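Local coordinates for protein PHOX (Pseudomonas fluorescens, PDB 4A9V) that probably hydrolyses phosphate monoesters as an alkaline phosphatase of the PhoX family, using an iron-calcium cofactor held in a beta-propeller, at residues 13-27 with 520-532. Sequence-based numbering, arbitrary orientation.
With LI (lithium ion), chain G.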
ATOM      1  N   PHE A  13     -10.684 -22.353  10.238  1.00 11.41           N
ATOM      2  CA  PHE A  13     -11.615 -22.592   9.135  1.00 10.73           C
ATOM      3  C   PHE A  13     -10.965 -23.514   8.100  1.00 10.90           C
ATOM      4  O   PHE A  13      -9.743 -23.622   8.036  1.00 12.47           O
ATOM      5  CB  PHE A  13     -12.008 -21.265   8.482  1.00 11.11           C
ATOM      6  CG  PHE A  13     -10.853 -20.539   7.842  1.00 10.08           C
ATOM      7  CD1 PHE A  13      -9.986 -19.759   8.601  1.00 10.19           C
ATOM      8  CD2 PHE A  13     -10.535 -20.770   6.518  1.00  9.56           C
ATOM      9  CE1 PHE A  13      -8.843 -19.216   8.037  1.00 11.10           C
ATOM     10  CE2 PHE A  13      -9.389 -20.237   5.955  1.00  9.70           C
ATOM     11  CZ  PHE A  13      -8.532 -19.476   6.722  1.00  9.77           C
ATOM     12  N   ASP A  14     -11.796 -24.176   7.300  1.00 11.33           N
ATOM     13  CA  ASP A  14     -11.321 -25.025   6.212  0.50 11.55           C
ATOM     14  C   ASP A  14     -11.023 -24.191   4.978  1.00 11.13           C
ATOM     15  O   ASP A  14     -11.817 -23.338   4.585  1.00 12.32           O
ATOM     16  CB  ASP A  14     -12.375 -26.074   5.854  0.50 17.79           C
ATOM     17  CG  ASP A  14     -12.505 -27.153   6.904  0.50 20.59           C
ATOM     18  OD1 ASP A  14     -11.694 -27.155   7.851  0.50 29.78           O
ATOM     19  OD2 ASP A  14     -13.267 -28.113   6.663  0.50 39.13           O
ATOM     20  N   SER A  15      -9.886 -24.459   4.349  1.00 10.74           N
ATOM     21  CA  SER A  15      -9.489 -23.759   3.141  1.00 10.37           C
ATOM     22  C   SER A  15     -10.570 -23.878   2.065  1.00 10.48           C
ATOM     23  O   SER A  15     -11.053 -24.977   1.782  1.00 11.49           O
ATOM     24  CB  SER A  15      -8.177 -24.357   2.640  1.00 10.09           C
ATOM     25  OG  SER A  15      -7.646 -23.579   1.588  1.00  9.93           O
ATOM     26  N   ILE A  16     -10.976 -22.745   1.497  1.00  9.32           N
ATOM     27  CA  ILE A  16     -12.063 -22.713   0.524  1.00  9.17           C
ATOM     28  C   ILE A  16     -11.512 -22.912  -0.885  1.00  9.33           C
ATOM     29  O   ILE A  16     -10.334 -22.656  -1.140  1.00 10.00           O
ATOM     30  CB  ILE A  16     -12.884 -21.405   0.600  1.00 10.26           C
ATOM     31  CG1 ILE A  16     -12.101 -20.192   0.085  1.00 10.18           C
ATOM     32  CG2 ILE A  16     -13.353 -21.164   2.028  1.00 12.16           C
ATOM     33  CD1 ILE A  16     -12.985 -18.982  -0.143  1.00 10.86           C
ATOM     34  N   PRO A  17     -12.364 -23.364  -1.813  1.00 10.21           N
ATOM     35  CA  PRO A  17     -11.878 -23.513  -3.181  1.00 10.81           C
ATOM     36  C   PRO A  17     -11.635 -22.175  -3.872  1.00  9.91           C
ATOM     37  O   PRO A  17     -12.298 -21.186  -3.580  1.00 10.41           O
ATOM     38  CB  PRO A  17     -12.987 -24.299  -3.892  1.00 14.34           C
ATOM     39  CG  PRO A  17     -14.167 -24.271  -2.994  1.00 16.45           C
ATOM     40  CD  PRO A  17     -13.725 -23.892  -1.616  1.00 11.39           C
ATOM     41  N   ALA A  18     -10.712 -22.165  -4.824  1.00  9.51           N
ATOM     42  CA  ALA A  18     -10.593 -21.045  -5.744  1.00  9.55           C
ATOM     43  C   ALA A  18     -11.922 -20.843  -6.460  1.00  9.82           C
ATOM     44  O   ALA A  18     -12.677 -21.800  -6.650  1.00 11.08           O
ATOM     45  CB  ALA A  18      -9.484 -21.312  -6.746  1.00 10.51           C
ATOM     46  N   ALA A  19     -12.188 -19.619  -6.897  1.00 10.18           N
ATOM     47  CA  ALA A  19     -13.461 -19.307  -7.530  1.00 10.38           C
ATOM     48  C   ALA A  19     -13.291 -18.241  -8.599  1.00 10.89           C
ATOM     49  O   ALA A  19     -12.319 -17.482  -8.589  1.00 10.48           O
ATOM     50  CB  ALA A  19     -14.472 -18.863  -6.486  1.00 11.82           C
ATOM     51  N   THR A  20     -14.257 -18.188  -9.512  1.00 11.58           N
ATOM     52  CA  THR A  20     -14.190 -17.302 -10.665  1.00 11.43           C
ATOM     53  C   THR A  20     -15.442 -16.429 -10.780  1.00 12.59           C
ATOM     54  O   THR A  20     -15.552 -15.629 -11.706  1.00 14.47           O
ATOM     55  CB  THR A  20     -14.025 -18.112 -11.964  1.00 15.21           C
ATOM     56  OG1 THR A  20     -15.115 -19.030 -12.088  1.00 20.60           O
ATOM     57  CG2 THR A  20     -12.726 -18.895 -11.939  1.00 15.75           C
ATOM     58  N   THR A  21     -16.323 -16.512  -9.787  1.00 13.25           N
ATOM     59  CA  THR A  21     -17.596 -15.801  -9.811  1.00 14.90           C
ATOM     60  C   THR A  21     -17.441 -14.323  -9.447  1.00 13.43           C
ATOM     61  O   THR A  21     -16.454 -13.922  -8.830  1.00 12.38           O
ATOM     62  CB  THR A  21     -18.585 -16.456  -8.835  1.00 17.33           C
ATOM     63  OG1 THR A  21     -17.953 -16.614  -7.560  1.00 22.08           O
ATOM     64  CG2 THR A  21     -19.027 -17.821  -9.357  1.00 25.51           C
ATOM     65  N   ASP A  22     -18.431 -13.524  -9.838  1.00 13.29           N
ATOM     66  CA  ASP A  22     -18.443 -12.088  -9.566  1.00 11.27           C
ATOM     67  C   ASP A  22     -19.080 -11.821  -8.201  1.00 11.01           C
ATOM     68  O   ASP A  22     -20.009 -11.019  -8.075  1.00 13.32           O
ATOM     69  CB  ASP A  22     -19.210 -11.362 -10.674  1.00 12.01           C
ATOM     70  CG  ASP A  22     -18.961  -9.869 -10.682  1.00 10.77           C
ATOM     71  OD1 ASP A  22     -17.839  -9.451 -10.319  1.00 10.76           O
ATOM     72  OD2 ASP A  22     -19.855  -9.123 -11.148  1.00 11.28           O
ATOM     73  N   THR A  23     -18.525 -12.479  -7.184  0.50 11.75           N
ATOM     74  CA  THR A  23     -19.075 -12.481  -5.830  0.50 10.84           C
ATOM     75  C   THR A  23     -17.927 -12.563  -4.820  0.50 12.38           C
ATOM     76  O   THR A  23     -16.798 -12.898  -5.185  0.50 14.19           O
ATOM     77  CB  THR A  23     -19.996 -13.695  -5.600  0.50 12.65           C
ATOM     78  OG1 THR A  23     -19.229 -14.903  -5.678  0.50 14.59           O
ATOM     79  CG2 THR A  23     -21.118 -13.732  -6.628  0.50 18.13           C
ATOM     80  N   ILE A  24     -18.246 -12.369  -3.542  1.00 10.92           N
ATOM     81  CA  ILE A  24     -17.367 -12.763  -2.447  1.00 11.25           C
ATOM     82  C   ILE A  24     -17.686 -14.196  -2.030  1.00 10.27           C
ATOM     83  O   ILE A  24     -18.830 -14.522  -1.745  1.00 14.46           O
ATOM     84  CB  ILE A  24     -17.594 -11.850  -1.220  1.00 13.08           C
ATOM     85  CG1 ILE A  24     -17.294 -10.387  -1.549  1.00 21.27           C
ATOM     86  CG2 ILE A  24     -16.773 -12.335  -0.038  1.00 13.30           C
ATOM     87  CD1 ILE A  24     -15.825 -10.068  -1.639  1.00 19.94           C
ATOM     88  N   SER A  25     -16.666 -15.038  -1.973  1.00  9.48           N
ATOM     89  CA  SER A  25     -16.787 -16.386  -1.442  1.00  9.91           C
ATOM     90  C   SER A  25     -16.011 -16.480  -0.136  1.00  8.99           C
ATOM     91  O   SER A  25     -14.883 -15.987  -0.055  1.00  9.06           O
ATOM     92  CB  SER A  25     -16.219 -17.390  -2.453  1.00 15.21           C
ATOM     93  OG  SER A  25     -16.864 -17.266  -3.709  1.00 17.06           O
ATOM     94  N   LEU A  26     -16.593 -17.165   0.848  1.00  9.22           N
ATOM     95  CA  LEU A  26     -16.030 -17.261   2.195  1.00  9.64           C
ATOM     96  C   LEU A  26     -16.198 -18.693   2.700  1.00  9.63           C
ATOM     97  O   LEU A  26     -16.934 -19.472   2.101  1.00 11.25           O
ATOM     98  CB  LEU A  26     -16.754 -16.295   3.130  1.00  9.86           C
ATOM     99  CG  LEU A  26     -16.420 -14.822   2.920  1.00 10.40           C
ATOM    100  CD1 LEU A  26     -17.514 -13.948   3.511  1.00 11.25           C
ATOM    101  CD2 LEU A  26     -15.070 -14.473   3.524  1.00 12.38           C
ATOM    102  N   PRO A  27     -15.625 -19.012   3.867  1.00  9.61           N
ATOM    103  CA  PRO A  27     -15.883 -20.327   4.438  1.00 10.22           C
ATOM    104  C   PRO A  27     -17.282 -20.409   5.023  1.00 10.94           C
ATOM    105  O   PRO A  27     -17.937 -19.389   5.247  1.00 11.47           O
ATOM    106  CB  PRO A  27     -14.807 -20.464   5.537  1.00 10.72           C
ATOM    107  CG  PRO A  27     -13.844 -19.335   5.307  1.00  9.92           C
ATOM    108  CD  PRO A  27     -14.670 -18.249   4.683  1.00 10.19           C
ATOM    109  N   GLU A 520       1.693 -23.209   7.489  1.00  8.36           N
ATOM    110  CA  GLU A 520       0.457 -23.616   6.835  1.00  8.52           C
ATOM    111  C   GLU A 520      -0.310 -22.400   6.319  1.00  7.91           C
ATOM    112  O   GLU A 520      -0.455 -21.400   7.030  1.00  8.45           O
ATOM    113  CB  GLU A 520      -0.423 -24.427   7.789  1.00  9.77           C
ATOM    114  CG  GLU A 520      -1.658 -24.991   7.108  1.00 11.96           C
ATOM    115  CD  GLU A 520      -2.530 -25.849   8.007  1.00 13.31           C
ATOM    116  OE1 GLU A 520      -2.232 -25.986   9.215  1.00 18.35           O
ATOM    117  OE2 GLU A 520      -3.572 -26.322   7.505  1.00 15.46           O
ATOM    118  N   ILE A 521      -0.877 -22.531   5.121  1.00  8.27           N
ATOM    119  CA  ILE A 521      -1.670 -21.485   4.480  1.00  7.44           C
ATOM    120  C   ILE A 521      -3.008 -22.066   4.027  1.00  8.22           C
ATOM    121  O   ILE A 521      -3.039 -23.125   3.390  1.00  9.22           O
ATOM    122  CB  ILE A 521      -0.926 -20.904   3.256  1.00  7.83           C
ATOM    123  CG1 ILE A 521       0.398 -20.275   3.697  1.00  8.58           C
ATOM    124  CG2 ILE A 521      -1.794 -19.880   2.547  1.00  9.65           C
ATOM    125  CD1 ILE A 521       1.366 -19.994   2.564  1.00 10.44           C
ATOM    126  N   ARG A 522      -4.101 -21.386   4.369  1.00  8.11           N
ATOM    127  CA  ARG A 522      -5.444 -21.761   3.924  1.00  8.45           C
ATOM    128  C   ARG A 522      -6.115 -20.591   3.215  1.00  8.15           C
ATOM    129  O   ARG A 522      -6.032 -19.449   3.665  1.00  8.19           O
ATOM    130  CB  ARG A 522      -6.300 -22.205   5.114  1.00  9.12           C
ATOM    131  CG  ARG A 522      -5.769 -23.439   5.817  1.00  9.43           C
ATOM    132  CD  ARG A 522      -6.695 -23.907   6.921  1.00 10.96           C
ATOM    133  NE  ARG A 522      -6.059 -24.987   7.653  1.00 12.55           N
ATOM    134  CZ  ARG A 522      -6.630 -25.684   8.619  1.00 18.71           C
ATOM    135  NH1 ARG A 522      -7.870 -25.422   8.988  1.00 28.22           N
ATOM    136  NH2 ARG A 522      -5.928 -26.608   9.250  1.00 33.58           N
ATOM    137  N   ARG A 523      -6.815 -20.870   2.122  1.00  8.05           N
ATOM    138  CA  ARG A 523      -7.574 -19.842   1.417  1.00  7.71           C
ATOM    139  C   ARG A 523      -8.844 -19.509   2.186  1.00  7.56           C
ATOM    140  O   ARG A 523      -9.586 -20.411   2.590  1.00  8.29           O
ATOM    141  CB  ARG A 523      -7.919 -20.297  -0.004  1.00  7.95           C
ATOM    142  CG  ARG A 523      -8.475 -19.182  -0.868  1.00  8.87           C
ATOM    143  CD  ARG A 523      -8.828 -19.647  -2.273  1.00 10.04           C
ATOM    144  NE  ARG A 523      -7.658 -20.097  -3.020  1.00 10.93           N
ATOM    145  CZ  ARG A 523      -7.372 -21.366  -3.297  1.00  9.79           C
ATOM    146  NH1 ARG A 523      -8.156 -22.354  -2.886  1.00 10.67           N
ATOM    147  NH2 ARG A 523      -6.326 -21.652  -4.058  1.00 10.34           N
ATOM    148  N   PHE A 524      -9.080 -18.215   2.392  1.00  7.62           N
ATOM    149  CA  PHE A 524     -10.179 -17.733   3.228  1.00  7.76           C
ATOM    150  C   PHE A 524     -11.289 -17.056   2.417  1.00  7.90           C
ATOM    151  O   PHE A 524     -12.463 -17.233   2.736  1.00  8.61           O
ATOM    152  CB  PHE A 524      -9.638 -16.771   4.293  1.00  7.81           C
ATOM    153  CG  PHE A 524     -10.704 -16.144   5.146  1.00  8.04           C
ATOM    154  CD1 PHE A 524     -11.246 -16.823   6.220  1.00  8.83           C
ATOM    155  CD2 PHE A 524     -11.137 -14.853   4.896  1.00  8.67           C
ATOM    156  CE1 PHE A 524     -12.244 -16.247   6.987  1.00  9.76           C
ATOM    157  CE2 PHE A 524     -12.109 -14.262   5.682  1.00  9.70           C
ATOM    158  CZ  PHE A 524     -12.646 -14.951   6.745  1.00  9.25           C
ATOM    159  N   MET A 525     -10.925 -16.220   1.445  1.00  7.71           N
ATOM    160  CA  MET A 525     -11.898 -15.432   0.691  1.00  7.86           C
ATOM    161  C   MET A 525     -11.464 -15.362  -0.765  1.00  7.84           C
ATOM    162  O   MET A 525     -10.276 -15.251  -1.066  1.00  8.99           O
ATOM    163  CB  MET A 525     -12.003 -14.011   1.265  1.00  8.43           C
ATOM    164  CG  MET A 525     -13.082 -13.162   0.617  1.00  8.58           C
ATOM    165  SD  MET A 525     -13.105 -11.469   1.244  1.00 10.65           S
ATOM    166  CE  MET A 525     -11.783 -10.750   0.287  1.00 11.15           C
ATOM    167  N   VAL A 526     -12.440 -15.392  -1.666  1.00  7.69           N
ATOM    168  CA  VAL A 526     -12.207 -15.057  -3.059  1.00  8.20           C
ATOM    169  C   VAL A 526     -13.089 -13.880  -3.441  1.00  8.22           C
ATOM    170  O   VAL A 526     -14.244 -13.792  -3.017  1.00  9.20           O
ATOM    171  CB  VAL A 526     -12.492 -16.250  -3.999  1.00  8.51           C
ATOM    172  CG1 VAL A 526     -12.171 -15.858  -5.430  1.00  9.46           C
ATOM    173  CG2 VAL A 526     -11.706 -17.486  -3.575  1.00 10.00           C
ATOM    174  N   GLY A 527     -12.499 -12.927  -4.154  1.00  8.11           N
ATOM    175  CA  GLY A 527     -13.198 -11.727  -4.574  1.00  7.99           C
ATOM    176  C   GLY A 527     -13.797 -11.834  -5.961  1.00  8.81           C
ATOM    177  O   GLY A 527     -13.656 -12.857  -6.643  1.00  9.91           O
ATOM    178  N   PRO A 528     -14.436 -10.748  -6.402  1.00  8.30           N
ATOM    179  CA  PRO A 528     -15.185 -10.738  -7.649  1.00  9.28           C
ATOM    180  C   PRO A 528     -14.301 -10.494  -8.878  1.00  9.64           C
ATOM    181  O   PRO A 528     -13.070 -10.412  -8.785  1.00  9.91           O
ATOM    182  CB  PRO A 528     -16.186  -9.598  -7.440  1.00 10.21           C
ATOM    183  CG  PRO A 528     -15.497  -8.663  -6.504  1.00  9.15           C
ATOM    184  CD  PRO A 528     -14.740  -9.569  -5.570  1.00  8.75           C
ATOM    185  N   ILE A 529     -14.932 -10.430 -10.036  1.00  9.53           N
ATOM    186  CA  ILE A 529     -14.206 -10.445 -11.291  1.00  9.76           C
ATOM    187  C   ILE A 529     -13.468  -9.130 -11.498  1.00  8.88           C
ATOM    188  O   ILE A 529     -14.031  -8.052 -11.320  1.00  9.71           O
ATOM    189  CB  ILE A 529     -15.170 -10.733 -12.461  1.00 10.30           C
ATOM    190  CG1 ILE A 529     -15.672 -12.178 -12.360  1.00 11.53           C
ATOM    191  CG2 ILE A 529     -14.501 -10.482 -13.805  1.00 11.58           C
ATOM    192  CD1 ILE A 529     -16.754 -12.527 -13.361  1.00 13.08           C
ATOM    193  N   GLY A 530     -12.186  -9.229 -11.842  1.00  9.64           N
ATOM    194  CA  GLY A 530     -11.398  -8.070 -12.232  1.00 10.39           C
ATOM    195  C   GLY A 530     -10.830  -7.261 -11.078  1.00  9.54           C
ATOM    196  O   GLY A 530     -10.140  -6.276 -11.315  1.00 10.99           O
ATOM    197  N   CYS A 531     -11.136  -7.645  -9.838  1.00  9.22           N
ATOM    198  CA  CYS A 531     -10.662  -6.905  -8.666  1.00  8.75           C
ATOM    199  C   CYS A 531      -9.255  -7.331  -8.275  1.00  8.65           C
ATOM    200  O   CYS A 531      -8.760  -8.379  -8.692  1.00 10.06           O
ATOM    201  CB  CYS A 531     -11.611  -7.100  -7.475  1.00  8.89           C
ATOM    202  SG  CYS A 531     -11.337  -8.596  -6.500  1.00  9.75           S
ATOM    203  N   GLU A 532      -8.653  -6.555  -7.384  1.00  7.59           N
ATOM    204  CA  GLU A 532      -7.691  -7.108  -6.442  1.00  8.08           C
ATOM    205  C   GLU A 532      -8.196  -6.930  -5.020  1.00  7.25           C
ATOM    206  O   GLU A 532      -9.097  -6.134  -4.761  1.00  8.33           O
ATOM    207  CB  GLU A 532      -6.297  -6.485  -6.610  1.00  8.19           C
ATOM    208  CG  GLU A 532      -6.171  -5.025  -6.212  1.00  8.40           C
ATOM    209  CD  GLU A 532      -4.837  -4.429  -6.644  1.00  8.22           C
ATOM    210  OE1 GLU A 532      -4.720  -4.034  -7.824  1.00  9.16           O
ATOM    211  OE2 GLU A 532      -3.908  -4.358  -5.807  1.00  9.50           O
TER
HETATM  212 LI    LI G 616      -3.222  -4.618  -9.656  1.00 10.75          LI
HETATM  213  O   HOH W   1     -14.955 -15.432  -7.201  1.00 24.60           O
HETATM  214  O   HOH W   2      -2.806  -6.012 -11.036  1.00 43.27           O
HETATM  215  O   HOH W   3      -5.165  -6.046 -10.569  1.00 38.22           O
HETATM  216  O   HOH W   4      -1.892  -3.391  -9.101  1.00 16.97           O
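The loop 13-27 wraps strand 521-526 in a backbone-and-side-chain clasp, with S15 and I16 gripping R523 and S25 pairing with V526. This strand is an outermost strand of its four-stranded antiparallel sheet. S25 and V526 form a single antiparallel hydrogen-bonded bridge, S25 N to V526 O being 2.9 Å. Farther back, I16 N donates to R523 O, while S15 OG accepts from R523 N and also bonds Q472. R523 sets CG opposite its own amide (chi1 -169°) and bends at chi3, which carries it across I16 and brings NH1 to I16 O in the carbonyl plane at 2.8 Å. Q510, Q472 and M474 accept further bonds from its guanidinium, and A18 CB lies over the guanidinium face.

R522 runs extended past the F13 ring; its NH1 meets F13 O from above the carbonyl plane at 2.8 Å, while NE and NH2 both hold E520 OE2. A leucine here would probably leave the E520 carboxylate without its countercharge and F13 O without this donor.

Having followed this sheet edge, the chain enters strand 30-37, whose pairing in one blade with the C-terminal strands 532-538, 544-550 and 572-578 is consistent with the Velcro-type closure of beta-propellers.

F524 turns its edge to the F13 face, centroids 5.1 Å apart and planes at 77°, and takes P27 CD over a face of its own ring. F524 and M525 form a classic beta bulge opposite M511; F524 O is buried without a polar partner, I16 CD1 and P27 CD packing against it. V526 CG1 meets A19 CB at 3.9 Å. At the far end D22 OD1 accepts from I529 N and also bonds S558 OG, three residues before E532, whose OE1 binds lithium at 2.4 Å together with D494 and waters.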